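Putative isochorismatase (Burkholderia xenovorans, PDB 3OQP) is probably a cysteine hydrolase of the isochorismatase and nicotinamidase-related family, whose exact substrate the structure alone does not show. Local coordinates at the interface of chains A and B. Coordinates in Å, arbitrary orientation; residue numbers count along the deposited sequence, not the author numbering. Chains: chain A/B, Putative isochorismatase.

Contact 1: the interface of chains A and B. Residues chain A 120-121, 149, 161, 165; chain B 165, 168, 171, 173.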
ATOM      1  N   HIS A 120       4.983   5.151  -3.067  1.00  8.64           N
ATOM      2  CA  HIS A 120       4.849   4.119  -2.046  1.00  8.42           C
ATOM      3  C   HIS A 120       4.278   4.554  -0.699  1.00  8.64           C
ATOM      4  O   HIS A 120       4.155   3.694   0.175  1.00  9.52           O
ATOM      5  CB  HIS A 120       6.236   3.489  -1.878  1.00  8.59           C
ATOM      6  CG  HIS A 120       7.230   4.485  -1.436  1.00  8.94           C
ATOM      7  ND1 HIS A 120       7.924   5.271  -2.338  1.00  8.92           N
ATOM      8  CD2 HIS A 120       7.607   4.864  -0.201  1.00 11.58           C
ATOM      9  CE1 HIS A 120       8.644   6.152  -1.628  1.00  9.39           C
ATOM     10  NE2 HIS A 120       8.486   5.901  -0.330  1.00 10.50           N
ATOM     11  N   ASN A 121       3.943   5.818  -0.566  1.00  9.22           N
ATOM     12  CA  ASN A 121       3.566   6.318   0.716  1.00  9.23           C
ATOM     13  C   ASN A 121       2.275   7.103   0.555  1.00  8.81           C
ATOM     14  O   ASN A 121       1.183   6.534   0.712  1.00  9.51           O
ATOM     15  CB  ASN A 121       4.736   7.124   1.312  1.00  9.73           C
ATOM     16  CG  ASN A 121       4.588   7.395   2.799  1.00 10.70           C
ATOM     17  OD1 ASN A 121       4.916   6.571   3.614  1.00 11.69           O
ATOM     18  ND2 ASN A 121       4.110   8.585   3.166  1.00 13.39           N
ATOM     19  N   TYR A 149      15.363   3.638   0.320  1.00  9.85           N
ATOM     20  CA  TYR A 149      15.263   3.480   1.757  1.00 10.56           C
ATOM     21  C   TYR A 149      16.194   2.320   2.197  1.00  9.29           C
ATOM     22  O   TYR A 149      16.311   1.278   1.507  1.00 10.86           O
ATOM     23  CB  TYR A 149      13.866   3.009   2.190  1.00 11.35           C
ATOM     24  CG  TYR A 149      12.746   4.014   2.149  1.00 10.55           C
ATOM     25  CD1 TYR A 149      12.931   5.346   2.367  1.00 11.88           C
ATOM     26  CD2 TYR A 149      11.446   3.567   2.086  1.00  9.60           C
ATOM     27  CE1 TYR A 149      11.859   6.233   2.415  1.00 11.38           C
ATOM     28  CE2 TYR A 149      10.344   4.452   2.140  1.00 10.00           C
ATOM     29  CZ  TYR A 149      10.567   5.786   2.303  1.00 10.56           C
ATOM     30  OH  TYR A 149       9.487   6.639   2.300  1.00 11.63           O
ATOM     31  N   ILE A 161      11.471   0.292  -5.611  1.00  9.08           N
ATOM     32  CA  ILE A 161      10.237   0.678  -4.901  1.00  8.32           C
ATOM     33  C   ILE A 161       9.171   1.103  -5.936  1.00  9.16           C
ATOM     34  O   ILE A 161       8.031   0.676  -5.862  1.00  9.63           O
ATOM     35  CB  ILE A 161      10.476   1.744  -3.830  1.00  8.36           C
ATOM     36  CG1 ILE A 161      11.391   1.185  -2.751  1.00  9.25           C
ATOM     37  CG2 ILE A 161       9.115   2.252  -3.261  1.00  9.86           C
ATOM     38  CD1 ILE A 161      11.813   2.161  -1.694  1.00  9.74           C
ATOM     39  N   PHE A 165       5.731  -1.025  -6.759  1.00  9.14           N
ATOM     40  CA  PHE A 165       4.434  -0.428  -6.533  1.00  8.78           C
ATOM     41  C   PHE A 165       3.657  -0.279  -7.832  1.00  8.54           C
ATOM     42  O   PHE A 165       2.454  -0.554  -7.861  1.00  9.18           O
ATOM     43  CB  PHE A 165       4.526   0.896  -5.720  1.00  8.56           C
ATOM     44  CG  PHE A 165       4.497   0.684  -4.239  1.00  8.60           C
ATOM     45  CD1 PHE A 165       5.609   0.257  -3.561  1.00  9.59           C
ATOM     46  CD2 PHE A 165       3.305   0.903  -3.545  1.00  9.01           C
ATOM     47  CE1 PHE A 165       5.571   0.031  -2.225  1.00 10.48           C
ATOM     48  CE2 PHE A 165       3.279   0.704  -2.197  1.00 11.32           C
ATOM     49  CZ  PHE A 165       4.399   0.257  -1.548  1.00 10.42           C
TER
ATOM     50  N   PHE B 165       8.063  -4.036   0.085  1.00  8.97           N
ATOM     51  CA  PHE B 165       6.990  -3.725   1.046  1.00  8.78           C
ATOM     52  C   PHE B 165       7.486  -3.815   2.484  1.00  9.21           C
ATOM     53  O   PHE B 165       7.094  -2.992   3.302  1.00  9.20           O
ATOM     54  CB  PHE B 165       5.783  -4.655   0.789  1.00  9.96           C
ATOM     55  CG  PHE B 165       4.824  -4.083  -0.173  1.00  9.25           C
ATOM     56  CD1 PHE B 165       5.056  -4.182  -1.550  1.00  9.62           C
ATOM     57  CD2 PHE B 165       3.693  -3.408   0.251  1.00  8.86           C
ATOM     58  CE1 PHE B 165       4.178  -3.596  -2.430  1.00  9.84           C
ATOM     59  CE2 PHE B 165       2.839  -2.859  -0.629  1.00 10.58           C
ATOM     60  CZ  PHE B 165       3.038  -2.923  -1.926  1.00  9.17           C
ATOM     61  N   VAL B 168       9.399  -0.469   3.036  1.00  9.07           N
ATOM     62  CA  VAL B 168       8.465   0.659   3.119  1.00 10.07           C
ATOM     63  C   VAL B 168       7.585   0.599   4.379  1.00  9.59           C
ATOM     64  O   VAL B 168       7.409   1.645   5.060  1.00 10.43           O
ATOM     65  CB  VAL B 168       7.563   0.697   1.855  1.00  9.53           C
ATOM     66  CG1 VAL B 168       6.389   1.626   2.023  1.00  9.87           C
ATOM     67  CG2 VAL B 168       8.422   1.057   0.616  1.00  9.72           C
ATOM     68  N   SER B 171       9.574   1.861   7.253  1.00 10.83           N
ATOM     69  CA  SER B 171       9.829   3.307   7.173  1.00 10.88           C
ATOM     70  C   SER B 171       8.732   4.173   7.745  1.00  9.41           C
ATOM     71  O   SER B 171       8.981   5.307   8.110  1.00 11.66           O
ATOM     72  CB  SER B 171      10.027   3.776   5.738  1.00 10.47           C
ATOM     73  OG  SER B 171       8.777   3.860   5.050  1.00 10.81           O
ATOM     74  N   PHE B 173       4.830   2.653   8.461  1.00  9.42           N
ATOM     75  CA  PHE B 173       3.507   2.067   8.751  1.00  9.72           C
ATOM     76  C   PHE B 173       3.489   1.006   9.845  1.00 10.65           C
ATOM     77  O   PHE B 173       2.430   0.822  10.461  1.00 13.27           O
ATOM     78  CB  PHE B 173       2.943   1.436   7.463  1.00  9.74           C
ATOM     79  CG  PHE B 173       2.711   2.438   6.373  1.00 10.09           C
ATOM     80  CD1 PHE B 173       1.532   3.138   6.323  1.00 12.11           C
ATOM     81  CD2 PHE B 173       3.681   2.719   5.431  1.00 11.96           C
ATOM     82  CE1 PHE B 173       1.315   4.090   5.360  1.00 13.74           C
ATOM     83  CE2 PHE B 173       3.474   3.634   4.447  1.00 12.81           C
ATOM     84  CZ  PHE B 173       2.309   4.353   4.416  1.00 12.27           C
TER
HETATM   85  O   HOH W   1       7.382   5.315   3.202  1.00 10.82           O
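A:Phe165 and B:Phe165, one residue from each copy of helix 158-173, stack face to face near the two-fold axis. They belong to a mainly apolar part of the interface of the deposited dimer, which may be the biological form. Their ring centroids lie 4.4 Å apart and the planes differ by 17°. The overlap is offset: each CZ rests over the rim of the other ring, and the two CZ atoms are 3.5 Å apart. The opposite face of the A:Phe165 ring is covered by CB of A:His120, so this ring is sandwiched between its own chain and the partner.

Van der Waals contact continues at B:Val168, the residue with the most surface hidden in this patch. Its CG1 methyl lies 3.6 Å from the backbone O of A:His120. Its CG2 methyl meets CB and CD2 of the same histidine and CG2 of A:Ile161. CB of B:Ser171 sits over one face of the A:Tyr149 ring, toward the rim. OD1 of A:Asn121 lies above the rim of the B:Phe173 ring, 3.4 Å from CE2, with ring and amide planes 50° apart.

A polar link runs through water 1. It bonds the A:Tyr149 phenol, the A:Asn121 amide oxygen and the B:Ser171 hydroxyl. A:His120 NE2 donates in its ring plane to A:Tyr149 OH, which steadies the phenol. B:Ser171 OG lies between its backbone N and carbonyl carbon (chi1 76°). From there it donates to a lone pair of B:Val168 O at 2.6 Å.

Contact 2: the interface of chains A and B. Residues chain A 92-93, 120-121, 125, 128; chain B 128, 132, 173.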
ATOM      1  N   PRO A  92      -0.308  10.039   5.482  1.00 11.05           N
ATOM      2  CA  PRO A  92      -0.096   9.639   4.096  1.00 11.63           C
ATOM      3  C   PRO A  92      -1.311   9.777   3.184  1.00 10.25           C
ATOM      4  O   PRO A  92      -1.221  10.404   2.119  1.00 10.35           O
ATOM      5  CB  PRO A  92       0.416   8.188   4.223  1.00 12.39           C
ATOM      6  CG  PRO A  92       1.058   8.202   5.613  1.00 10.81           C
ATOM      7  CD  PRO A  92       0.191   9.052   6.456  1.00  9.21           C
ATOM      8  N   SER A  93      -2.470   9.331   3.658  1.00  9.45           N
ATOM      9  CA  SER A  93      -3.660   9.380   2.827  1.00  9.49           C
ATOM     10  C   SER A  93      -4.305  10.788   2.817  1.00  9.70           C
ATOM     11  O   SER A  93      -4.493  11.429   3.847  1.00 11.33           O
ATOM     12  CB  SER A  93      -4.719   8.435   3.345  1.00 10.48           C
ATOM     13  OG  SER A  93      -5.935   8.628   2.614  1.00 12.35           O
ATOM     14  N   HIS A 120       4.983   5.151  -3.067  1.00  8.64           N
ATOM     15  CA  HIS A 120       4.849   4.119  -2.046  1.00  8.42           C
ATOM     16  C   HIS A 120       4.278   4.554  -0.699  1.00  8.64           C
ATOM     17  O   HIS A 120       4.155   3.694   0.175  1.00  9.52           O
ATOM     18  CB  HIS A 120       6.236   3.489  -1.878  1.00  8.59           C
ATOM     19  CG  HIS A 120       7.230   4.485  -1.436  1.00  8.94           C
ATOM     20  ND1 HIS A 120       7.924   5.271  -2.338  1.00  8.92           N
ATOM     21  CD2 HIS A 120       7.607   4.864  -0.201  1.00 11.58           C
ATOM     22  CE1 HIS A 120       8.644   6.152  -1.628  1.00  9.39           C
ATOM     23  NE2 HIS A 120       8.486   5.901  -0.330  1.00 10.50           N
ATOM     24  N   ASN A 121       3.943   5.818  -0.566  1.00  9.22           N
ATOM     25  CA  ASN A 121       3.566   6.318   0.716  1.00  9.23           C
ATOM     26  C   ASN A 121       2.275   7.103   0.555  1.00  8.81           C
ATOM     27  O   ASN A 121       1.183   6.534   0.712  1.00  9.51           O
ATOM     28  CB  ASN A 121       4.736   7.124   1.312  1.00  9.73           C
ATOM     29  CG  ASN A 121       4.588   7.395   2.799  1.00 10.70           C
ATOM     30  OD1 ASN A 121       4.916   6.571   3.614  1.00 11.69           O
ATOM     31  ND2 ASN A 121       4.110   8.585   3.166  1.00 13.39           N
ATOM     32  N   SER A 125      -1.230   5.119  -0.191  1.00  8.36           N
ATOM     33  CA  SER A 125      -2.218   5.226   0.881  0.70  8.67           C
ATOM     34  C   SER A 125      -3.525   5.799   0.375  1.00  8.46           C
ATOM     35  O   SER A 125      -4.622   5.300   0.693  1.00  9.11           O
ATOM     36  CB  SER A 125      -1.635   6.061   2.014  0.70 10.02           C
ATOM     37  OG  SER A 125      -0.576   5.396   2.679  0.70  9.82           O
ATOM     38  N   ASN A 128      -5.300   3.246  -1.774  1.00 10.41           N
ATOM     39  CA  ASN A 128      -5.886   2.165  -0.993  1.00 10.67           C
ATOM     40  C   ASN A 128      -7.246   2.591  -0.456  1.00 11.91           C
ATOM     41  O   ASN A 128      -8.233   1.842  -0.568  1.00 12.22           O
ATOM     42  CB  ASN A 128      -4.988   1.776   0.199  1.00 13.54           C
ATOM     43  CG  ASN A 128      -5.585   0.622   1.029  1.00 17.00           C
ATOM     44  OD1 ASN A 128      -5.809  -0.388   0.446  1.00 14.26           O
ATOM     45  ND2 ASN A 128      -5.868   0.791   2.368  1.00 20.48           N
TER
ATOM     46  N   ASN B 128      -2.623  -0.390   5.992  1.00  9.81           N
ATOM     47  CA  ASN B 128      -2.840   1.012   5.659  1.00 11.66           C
ATOM     48  C   ASN B 128      -4.137   1.544   6.281  1.00 10.20           C
ATOM     49  O   ASN B 128      -4.145   2.617   6.923  1.00 11.83           O
ATOM     50  CB  ASN B 128      -2.748   1.208   4.140  1.00 12.12           C
ATOM     51  CG  ASN B 128      -2.188   2.572   3.795  1.00 15.10           C
ATOM     52  OD1 ASN B 128      -2.846   3.481   3.990  1.00 13.65           O
ATOM     53  ND2 ASN B 128      -0.941   2.665   3.339  1.00 20.42           N
ATOM     54  N   HIS B 132      -4.306   4.367   9.553  1.00 11.86           N
ATOM     55  CA  HIS B 132      -5.107   5.563   9.396  1.00 11.88           C
ATOM     56  C   HIS B 132      -6.288   5.660  10.376  1.00 12.45           C
ATOM     57  O   HIS B 132      -6.803   6.753  10.584  1.00 14.60           O
ATOM     58  CB  HIS B 132      -5.498   5.805   7.926  1.00 11.71           C
ATOM     59  CG  HIS B 132      -4.358   6.238   7.074  1.00 10.59           C
ATOM     60  ND1 HIS B 132      -3.509   5.363   6.431  1.00 10.04           N
ATOM     61  CD2 HIS B 132      -3.935   7.482   6.737  1.00 10.73           C
ATOM     62  CE1 HIS B 132      -2.609   6.054   5.759  1.00 11.02           C
ATOM     63  NE2 HIS B 132      -2.828   7.347   5.943  1.00 11.25           N
ATOM     64  N   PHE B 173       4.830   2.653   8.461  1.00  9.42           N
ATOM     65  CA  PHE B 173       3.507   2.067   8.751  1.00  9.72           C
ATOM     66  C   PHE B 173       3.489   1.006   9.845  1.00 10.65           C
ATOM     67  O   PHE B 173       2.430   0.822  10.461  1.00 13.27           O
ATOM     68  CB  PHE B 173       2.943   1.436   7.463  1.00  9.74           C
ATOM     69  CG  PHE B 173       2.711   2.438   6.373  1.00 10.09           C
ATOM     70  CD1 PHE B 173       1.532   3.138   6.323  1.00 12.11           C
ATOM     71  CD2 PHE B 173       3.681   2.719   5.431  1.00 11.96           C
ATOM     72  CE1 PHE B 173       1.315   4.090   5.360  1.00 13.74           C
ATOM     73  CE2 PHE B 173       3.474   3.634   4.447  1.00 12.81           C
ATOM     74  CZ  PHE B 173       2.309   4.353   4.416  1.00 12.27           C
TER
HETATM   75  O   HOH W   2      -5.236   3.254   3.323  1.00 23.27           O
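This is a polar helix-to-helix and helix-to-loop patch of a two-fold symmetric interface between two copies of an isochorismatase-family protein. It joins the chains in the deposited dimer, which may be the biological form. Chain B presents B:Asn128 and B:His132, one turn apart on helix 124-133. Chain A presents A:Ser125 and A:Asn128 of helix 124-132 and the loop at A:Pro92 and A:Ser93. The A:Asn121 loop and helix 124-132 flank position 122, the cysteine expected to be the nucleophile in this family and seen here as 3-sulfinoalanine.

B:Asn128 turns its amide toward A:Ser125. Its ND2 donates to the serine OG at 2.8 Å, with the acceptor almost in the amide plane and 155° at the hydrogen. With OG beside its own backbone N (chi1 -69°), the serine hydroxyl points back to the backbone O of A:Asn121 and donates to it at 2.9 Å, approaching tilted from the carbonyl plane. The hydroxyl thus accepts from the partner chain while tying its own helix to the loop before it.

The imidazole of B:His132 joins the two chains. Its NE2 accepts the backbone N-H of A:Ser93 at 3.0 Å, from a direction tilted 32° out of the ring plane. Its ND1 donates in the ring plane to B:Asn128 O, 2.9 Å away. This bond to its own helix fixes the ring rotation and presents NE2 to the loop. Around the ring, CB of A:Pro92 lies in plane at the edge, and CB of A:Ser93 is 3.6 Å from CD2.

CE1 and CZ of B:Phe173 each lie 3.5 Å from A:Ser125 OG. Water 2 connects the side chains of A:Asn128 and B:Asn128: A:Asn128 ND2 donates to it at 2.7 Å, and it also meets B:Asn128 OD1.

The C-alpha centres of contact 1 and contact 2 are about 9 Å apart, and the contacts share A:His120, A:Asn121 and B:Phe173, so they adjoin in the interface of the deposited dimer. Contact 1 is mainly apolar and built on helix 158-173. Contact 2 is more polar and centres on the helix that begins at residue 124. Two-fold symmetry repeats both with the chains exchanged. The shared loop at A:His120 and A:Asn121 directly precedes the modified cysteine, so chain pairing may help to hold the shape of the probable active-site loop.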